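Flavodoxin (Aquifex aeolicus, PDB 2ARK) probably serves as a low-potential electron donor to a number of redox enzymes, carrying electrons on an FMN cofactor in a flavodoxin-like fold. Local coordinates at residues 34-39 with 50-55; 127-132 with 150-155. All blocks are in the same frame, centred on the assembly; numbering follows the deposited sequence.

Contact 1: residues 34-39 with 50-55; sequences GTEVRL and VLWADG
R38 lays its guanidinium flat on the indole of W52, the two planes only 17° apart, and this stack is the tight part of the contact. R38 CZ sits 3.8 Å from the centroid of the five-membered ring of W52, which makes a cation-pi pair over the face. Beyond NE, nearer the backbone, R38 CD rests on the six-membered ring, 3.4 Å from its centroid, as a CH-pi contact. Bends at chi2 and chi3 fold the arginine back over the indole, so that methylene and guanidinium share the same ring face. R38 NH1 lies 3.4 Å from W52 NE1, but both are donors, and the approach belongs to the stack. The charge of R38 is met elsewhere, by a salt bridge from its NH2 to D49 in the helix that carries W52.

The looser side is built on water. E36, with CG anti to the backbone N, reaches out in extended form to the rim of the indole. Its CG lies near the ring plane and its carboxylate is turned 72° from that plane, with E36 OE1 3.6 Å from W52 CZ2. A water at the ring edge donates to E36 OE1 at 2.6 Å and accepts from W52 NE1 at 2.9 Å, bridging the two side chains without a direct bond.

The contact lies at the surface and belongs to a flavodoxin-like doubly wound alpha/beta fold. Strand 35-41 pairs in parallel with strand 5-11 and sends V37 to helix 17-30, while E36 and R38 point to W52 at the end of helix 47-52, from which the chain passes into strand 55-61.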
ATOM      1  N   GLY A  34     -23.193  20.750  16.687  1.00 30.12           N
ATOM      2  CA  GLY A  34     -23.566  19.544  17.428  1.00 29.54           C
ATOM      3  C   GLY A  34     -22.563  18.408  17.280  1.00 29.08           C
ATOM      4  O   GLY A  34     -22.918  17.232  17.414  1.00 29.21           O
ATOM      5  N   THR A  35     -21.320  18.766  16.969  1.00 28.15           N
ATOM      6  CA  THR A  35     -20.208  17.847  17.015  1.00 27.46           C
ATOM      7  C   THR A  35     -19.292  18.276  18.143  1.00 28.07           C
ATOM      8  O   THR A  35     -18.900  19.447  18.262  1.00 27.46           O
ATOM      9  CB  THR A  35     -19.417  17.824  15.698  1.00 27.50           C
ATOM     10  OG1 THR A  35     -20.304  17.532  14.611  1.00 26.11           O
ATOM     11  CG2 THR A  35     -18.291  16.783  15.752  1.00 25.75           C
ATOM     12  N   GLU A  36     -18.958  17.300  18.974  1.00 28.89           N
ATOM     13  CA  GLU A  36     -18.041  17.474  20.077  1.00 29.17           C
ATOM     14  C   GLU A  36     -16.649  16.890  19.724  1.00 29.01           C
ATOM     15  O   GLU A  36     -16.550  15.784  19.182  1.00 29.07           O
ATOM     16  CB  GLU A  36     -18.623  16.767  21.267  1.00 28.51           C
ATOM     17  CG  GLU A  36     -17.937  17.120  22.508  1.00 31.31           C
ATOM     18  CD  GLU A  36     -18.552  16.440  23.684  1.00 33.04           C
ATOM     19  OE1 GLU A  36     -19.310  15.456  23.480  1.00 33.16           O
ATOM     20  OE2 GLU A  36     -18.267  16.897  24.803  1.00 32.76           O
ATOM     21  N   VAL A  37     -15.583  17.622  20.054  1.00 28.93           N
ATOM     22  CA  VAL A  37     -14.223  17.241  19.643  1.00 28.75           C
ATOM     23  C   VAL A  37     -13.242  17.124  20.833  1.00 28.39           C
ATOM     24  O   VAL A  37     -13.234  17.960  21.721  1.00 27.43           O
ATOM     25  CB  VAL A  37     -13.689  18.216  18.533  1.00 28.79           C
ATOM     26  CG1 VAL A  37     -12.244  17.890  18.104  1.00 28.14           C
ATOM     27  CG2 VAL A  37     -14.622  18.187  17.331  1.00 29.58           C
ATOM     28  N   ARG A  38     -12.436  16.066  20.845  1.00 27.82           N
ATOM     29  CA  ARG A  38     -11.334  15.962  21.796  1.00 27.65           C
ATOM     30  C   ARG A  38     -10.083  16.036  20.937  1.00 27.17           C
ATOM     31  O   ARG A  38     -10.011  15.335  19.931  1.00 27.38           O
ATOM     32  CB  ARG A  38     -11.398  14.644  22.588  1.00 27.03           C
ATOM     33  CG  ARG A  38     -11.805  14.824  23.993  1.00 28.06           C
ATOM     34  CD  ARG A  38     -12.993  13.980  24.465  1.00 30.23           C
ATOM     35  NE  ARG A  38     -12.587  12.821  25.251  1.00 30.64           N
ATOM     36  CZ  ARG A  38     -13.291  12.266  26.233  1.00 30.53           C
ATOM     37  NH1 ARG A  38     -14.461  12.750  26.611  1.00 30.31           N
ATOM     38  NH2 ARG A  38     -12.795  11.216  26.866  1.00 33.31           N
ATOM     39  N   LEU A  39      -9.135  16.911  21.297  1.00 26.60           N
ATOM     40  CA  LEU A  39      -7.812  16.998  20.623  1.00 25.66           C
ATOM     41  C   LEU A  39      -6.697  16.536  21.572  1.00 26.48           C
ATOM     42  O   LEU A  39      -6.482  17.138  22.641  1.00 25.94           O
ATOM     43  CB  LEU A  39      -7.570  18.427  20.147  1.00 25.03           C
ATOM     44  CG  LEU A  39      -6.247  18.856  19.509  1.00 25.76           C
ATOM     45  CD1 LEU A  39      -5.889  18.040  18.222  1.00 22.14           C
ATOM     46  CD2 LEU A  39      -6.267  20.364  19.229  1.00 23.77           C
ATOM     47  N   VAL A  50     -10.788   6.780  22.947  1.00 29.68           N
ATOM     48  CA  VAL A  50     -11.084   6.061  21.714  1.00 29.26           C
ATOM     49  C   VAL A  50     -12.454   5.426  21.847  1.00 28.95           C
ATOM     50  O   VAL A  50     -13.286   5.508  20.934  1.00 30.04           O
ATOM     51  CB  VAL A  50      -9.944   5.024  21.361  1.00 29.93           C
ATOM     52  CG1 VAL A  50     -10.368   4.068  20.258  1.00 28.27           C
ATOM     53  CG2 VAL A  50      -8.652   5.768  20.964  1.00 28.77           C
ATOM     54  N   LEU A  51     -12.699   4.835  23.007  1.00 27.78           N
ATOM     55  CA  LEU A  51     -14.024   4.331  23.370  1.00 26.96           C
ATOM     56  C   LEU A  51     -15.122   5.400  23.309  1.00 26.84           C
ATOM     57  O   LEU A  51     -16.258   5.126  22.947  1.00 26.90           O
ATOM     58  CB  LEU A  51     -13.969   3.736  24.774  1.00 26.26           C
ATOM     59  CG  LEU A  51     -13.245   2.404  24.882  1.00 25.34           C
ATOM     60  CD1 LEU A  51     -12.900   2.120  26.351  1.00 23.48           C
ATOM     61  CD2 LEU A  51     -14.125   1.297  24.280  1.00 22.72           C
ATOM     62  N   TRP A  52     -14.770   6.618  23.687  1.00 26.69           N
ATOM     63  CA  TRP A  52     -15.675   7.746  23.622  1.00 26.38           C
ATOM     64  C   TRP A  52     -15.975   8.135  22.172  1.00 26.93           C
ATOM     65  O   TRP A  52     -17.112   8.456  21.858  1.00 28.25           O
ATOM     66  CB  TRP A  52     -15.054   8.896  24.420  1.00 25.58           C
ATOM     67  CG  TRP A  52     -15.749  10.192  24.326  1.00 25.34           C
ATOM     68  CD1 TRP A  52     -16.777  10.632  25.124  1.00 23.93           C
ATOM     69  CD2 TRP A  52     -15.475  11.252  23.386  1.00 23.86           C
ATOM     70  NE1 TRP A  52     -17.154  11.901  24.735  1.00 25.17           N
ATOM     71  CE2 TRP A  52     -16.374  12.305  23.674  1.00 24.54           C
ATOM     72  CE3 TRP A  52     -14.543  11.419  22.340  1.00 22.87           C
ATOM     73  CZ2 TRP A  52     -16.378  13.514  22.945  1.00 24.19           C
ATOM     74  CZ3 TRP A  52     -14.542  12.621  21.625  1.00 22.54           C
ATOM     75  CH2 TRP A  52     -15.457  13.646  21.925  1.00 23.10           C
ATOM     76  N   ALA A  53     -14.981   8.065  21.286  1.00 27.54           N
ATOM     77  CA  ALA A  53     -15.085   8.584  19.908  1.00 28.01           C
ATOM     78  C   ALA A  53     -16.030   7.816  18.981  1.00 28.86           C
ATOM     79  O   ALA A  53     -16.032   6.580  18.957  1.00 29.80           O
ATOM     80  CB  ALA A  53     -13.708   8.668  19.268  1.00 27.26           C
ATOM     81  N   ASP A  54     -16.827   8.548  18.205  1.00 28.99           N
ATOM     82  CA  ASP A  54     -17.561   7.939  17.088  1.00 29.05           C
ATOM     83  C   ASP A  54     -16.667   7.891  15.866  1.00 28.69           C
ATOM     84  O   ASP A  54     -16.694   6.926  15.118  1.00 29.23           O
ATOM     85  CB  ASP A  54     -18.839   8.726  16.769  1.00 28.78           C
ATOM     86  CG  ASP A  54     -19.837   8.670  17.900  1.00 29.69           C
ATOM     87  OD1 ASP A  54     -20.056   7.549  18.399  1.00 32.16           O
ATOM     88  OD2 ASP A  54     -20.399   9.722  18.297  1.00 28.43           O
ATOM     89  N   GLY A  55     -15.892   8.964  15.684  1.00 28.22           N
ATOM     90  CA  GLY A  55     -14.986   9.153  14.578  1.00 27.07           C
ATOM     91  C   GLY A  55     -13.634   9.604  15.090  1.00 26.87           C
ATOM     92  O   GLY A  55     -13.555  10.296  16.107  1.00 25.95           O
TER
HETATM   93  O   HOH W   1     -19.064  13.911  25.596  1.00 35.64           O

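Contact 2: residues 127-132 with 150-155; sequences DYVGKK and EKEACR
V129 sets its two methyls against E152 and A153 of helix 148-168, CG2 on the glutamate and CG1 on the alanine, where the chain leaves strand 121-128 of the flavodoxin-like parallel sheet; with G130 it faces F133 in a classic beta bulge. On the helix, E150 comes first: its CB points away from the valine, and its OE1 takes backbone N-H groups of R146 and S147 just before the helix begins. K151 also points away, and packs on L24 of helix 17-30. E152 is the first to touch, its CG 3.8 Å from V129 CG2. With CG anti to the backbone N (chi1 -167°) and a bend at chi2, the glutamate passes its aliphatic part by the valine and sends its carboxylate to arginines, OE1 to R156 and OE2 to R155. A153 follows, packed on F133 and L135; V129 CG1 rests over its backbone, 3.5 Å from A153 N and 4.0 Å from A153 CB. C154 packs on M21 and L24. R155 closes the segment: its NE pairs with E27, and its NH1 gives E152 OE2 a salt-bridged hydrogen bond of 3.0 Å, nearly along the acceptor's C-O axis, with that oxygen 16° out of the guanidinium plane.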
ATOM      1  N   ASP A 127     -13.213  16.088  -2.172  1.00 24.86           N
ATOM      2  CA  ASP A 127     -13.189  17.553  -2.306  1.00 24.88           C
ATOM      3  C   ASP A 127     -11.866  18.113  -2.804  1.00 24.82           C
ATOM      4  O   ASP A 127     -10.802  17.746  -2.323  1.00 23.18           O
ATOM      5  CB  ASP A 127     -13.522  18.236  -0.971  1.00 24.31           C
ATOM      6  CG  ASP A 127     -14.865  17.841  -0.452  1.00 24.28           C
ATOM      7  OD1 ASP A 127     -15.402  16.797  -0.928  1.00 23.97           O
ATOM      8  OD2 ASP A 127     -15.386  18.580   0.409  1.00 22.43           O
ATOM      9  N   TYR A 128     -11.967  19.001  -3.791  1.00 25.25           N
ATOM     10  CA  TYR A 128     -10.863  19.873  -4.129  1.00 25.78           C
ATOM     11  C   TYR A 128     -11.035  21.199  -3.420  1.00 26.34           C
ATOM     12  O   TYR A 128     -12.036  21.911  -3.546  1.00 27.01           O
ATOM     13  CB  TYR A 128     -10.751  20.096  -5.606  1.00 25.68           C
ATOM     14  CG  TYR A 128      -9.945  19.067  -6.323  1.00 25.80           C
ATOM     15  CD1 TYR A 128     -10.384  17.732  -6.406  1.00 26.38           C
ATOM     16  CD2 TYR A 128      -8.761  19.427  -6.978  1.00 25.04           C
ATOM     17  CE1 TYR A 128      -9.645  16.766  -7.114  1.00 25.53           C
ATOM     18  CE2 TYR A 128      -8.027  18.487  -7.701  1.00 25.52           C
ATOM     19  CZ  TYR A 128      -8.475  17.159  -7.758  1.00 25.68           C
ATOM     20  OH  TYR A 128      -7.756  16.249  -8.474  1.00 26.33           O
ATOM     21  N   VAL A 129     -10.003  21.516  -2.688  1.00 26.39           N
ATOM     22  CA  VAL A 129     -10.022  22.534  -1.712  1.00 27.23           C
ATOM     23  C   VAL A 129      -9.159  23.639  -2.332  1.00 27.82           C
ATOM     24  O   VAL A 129      -9.157  24.789  -1.911  1.00 28.81           O
ATOM     25  CB  VAL A 129      -9.503  21.841  -0.446  1.00 27.22           C
ATOM     26  CG1 VAL A 129      -8.144  22.331   0.012  1.00 27.18           C
ATOM     27  CG2 VAL A 129     -10.599  21.699   0.608  1.00 26.16           C
ATOM     28  N   GLY A 130      -8.465  23.260  -3.394  1.00 28.39           N
ATOM     29  CA  GLY A 130      -7.721  24.174  -4.253  1.00 28.82           C
ATOM     30  C   GLY A 130      -7.725  23.574  -5.649  1.00 29.17           C
ATOM     31  O   GLY A 130      -7.996  22.389  -5.826  1.00 29.37           O
ATOM     32  N   LYS A 131      -7.412  24.391  -6.640  1.00 29.70           N
ATOM     33  CA  LYS A 131      -7.513  24.004  -8.050  1.00 29.71           C
ATOM     34  C   LYS A 131      -6.751  22.697  -8.313  1.00 29.22           C
ATOM     35  O   LYS A 131      -7.215  21.847  -9.076  1.00 28.67           O
ATOM     36  CB  LYS A 131      -6.968  25.138  -8.912  1.00 29.51           C
ATOM     37  CG  LYS A 131      -7.484  25.201 -10.310  1.00 31.79           C
ATOM     38  CD  LYS A 131      -7.089  26.575 -10.878  1.00 36.11           C
ATOM     39  CE  LYS A 131      -8.110  27.124 -11.879  1.00 36.11           C
ATOM     40  NZ  LYS A 131      -7.964  28.580 -11.956  1.00 35.25           N
ATOM     41  N   LYS A 132      -5.587  22.562  -7.671  1.00 28.53           N
ATOM     42  CA  LYS A 132      -4.747  21.360  -7.754  1.00 28.11           C
ATOM     43  C   LYS A 132      -4.445  20.814  -6.347  1.00 26.86           C
ATOM     44  O   LYS A 132      -3.351  20.321  -6.076  1.00 26.85           O
ATOM     45  CB  LYS A 132      -3.429  21.691  -8.472  1.00 28.48           C
ATOM     46  CG  LYS A 132      -3.589  21.914  -9.929  1.00 31.12           C
ATOM     47  CD  LYS A 132      -2.279  21.826 -10.703  1.00 35.36           C
ATOM     48  CE  LYS A 132      -2.580  21.463 -12.179  1.00 37.94           C
ATOM     49  NZ  LYS A 132      -3.452  20.193 -12.311  1.00 37.65           N
ATOM     50  N   GLU A 150      -3.801  24.525   1.915  1.00 32.66           N
ATOM     51  CA  GLU A 150      -3.241  23.598   2.893  1.00 32.19           C
ATOM     52  C   GLU A 150      -4.015  23.643   4.196  1.00 31.92           C
ATOM     53  O   GLU A 150      -4.305  22.599   4.772  1.00 31.83           O
ATOM     54  CB  GLU A 150      -1.767  23.878   3.154  1.00 31.96           C
ATOM     55  CG  GLU A 150      -0.926  23.544   1.963  1.00 33.19           C
ATOM     56  CD  GLU A 150       0.524  23.942   2.113  1.00 35.22           C
ATOM     57  OE1 GLU A 150       0.840  24.897   2.868  1.00 35.57           O
ATOM     58  OE2 GLU A 150       1.359  23.273   1.465  1.00 37.07           O
ATOM     59  N   LYS A 151      -4.354  24.857   4.648  1.00 31.43           N
ATOM     60  CA  LYS A 151      -5.125  25.032   5.886  1.00 31.01           C
ATOM     61  C   LYS A 151      -6.525  24.449   5.703  1.00 29.77           C
ATOM     62  O   LYS A 151      -7.054  23.773   6.597  1.00 29.22           O
ATOM     63  CB  LYS A 151      -5.123  26.501   6.351  1.00 30.64           C
ATOM     64  CG  LYS A 151      -3.688  27.039   6.604  1.00 33.24           C
ATOM     65  CD  LYS A 151      -3.567  28.188   7.634  1.00 32.41           C
ATOM     66  CE  LYS A 151      -3.388  29.594   6.998  1.00 37.88           C
ATOM     67  NZ  LYS A 151      -3.026  30.724   7.990  1.00 36.09           N
ATOM     68  N   GLU A 152      -7.079  24.658   4.508  1.00 29.18           N
ATOM     69  CA  GLU A 152      -8.445  24.236   4.176  1.00 28.22           C
ATOM     70  C   GLU A 152      -8.577  22.729   4.008  1.00 27.86           C
ATOM     71  O   GLU A 152      -9.588  22.164   4.410  1.00 27.81           O
ATOM     72  CB  GLU A 152      -8.998  25.006   2.957  1.00 27.94           C
ATOM     73  CG  GLU A 152     -10.518  24.876   2.718  1.00 26.79           C
ATOM     74  CD  GLU A 152     -11.393  25.115   3.961  1.00 28.50           C
ATOM     75  OE1 GLU A 152     -12.416  24.411   4.092  1.00 28.45           O
ATOM     76  OE2 GLU A 152     -11.069  25.988   4.816  1.00 29.30           O
ATOM     77  N   ALA A 153      -7.555  22.080   3.440  1.00 27.50           N
ATOM     78  CA  ALA A 153      -7.504  20.602   3.369  1.00 26.39           C
ATOM     79  C   ALA A 153      -7.699  19.984   4.757  1.00 26.51           C
ATOM     80  O   ALA A 153      -8.443  19.016   4.911  1.00 25.86           O
ATOM     81  CB  ALA A 153      -6.182  20.142   2.764  1.00 25.48           C
ATOM     82  N   CYS A 154      -7.028  20.576   5.754  1.00 26.68           N
ATOM     83  CA  CYS A 154      -7.024  20.097   7.130  1.00 27.62           C
ATOM     84  C   CYS A 154      -8.373  20.261   7.748  1.00 27.30           C
ATOM     85  O   CYS A 154      -8.897  19.351   8.348  1.00 28.74           O
ATOM     86  CB  CYS A 154      -5.991  20.841   7.972  1.00 27.26           C
ATOM     87  SG  CYS A 154      -4.273  20.445   7.548  1.00 32.23           S
ATOM     88  N   ARG A 155      -8.935  21.437   7.592  1.00 27.38           N
ATOM     89  CA  ARG A 155     -10.287  21.686   7.992  1.00 26.72           C
ATOM     90  C   ARG A 155     -11.282  20.734   7.330  1.00 27.11           C
ATOM     91  O   ARG A 155     -12.153  20.176   8.010  1.00 27.50           O
ATOM     92  CB  ARG A 155     -10.638  23.124   7.676  1.00 26.80           C
ATOM     93  CG  ARG A 155      -9.911  24.168   8.493  1.00 24.33           C
ATOM     94  CD  ARG A 155     -10.637  25.533   8.348  1.00 24.91           C
ATOM     95  NE  ARG A 155      -9.774  26.625   8.794  1.00 25.98           N
ATOM     96  CZ  ARG A 155      -9.040  27.393   7.987  1.00 27.39           C
ATOM     97  NH1 ARG A 155      -9.091  27.224   6.664  1.00 27.80           N
ATOM     98  NH2 ARG A 155      -8.261  28.351   8.502  1.00 26.13           N
TER

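Contacts 1 and 2 both reach the same parallel sheet, but on opposite sides of the chain's centre: their own centres are 23 Å apart and their nearest atoms about 10 Å, so they do not touch. Contact 1 closes before contact 2 opens; contact 1 joins a strand to the last turn of a helix, and contact 2 joins the corner after a strand to the early turns of one. Helices 17-30 and 148-168 link them: L39 of contact 1 packs on A22 in the former, against which the helix of contact 2 also packs, while T35 and D54 of contact 1 reach A162 and V165 in the latter. A glycerol, probably from the crystallisation liquor, lies about 5 Å from the side chain of E152.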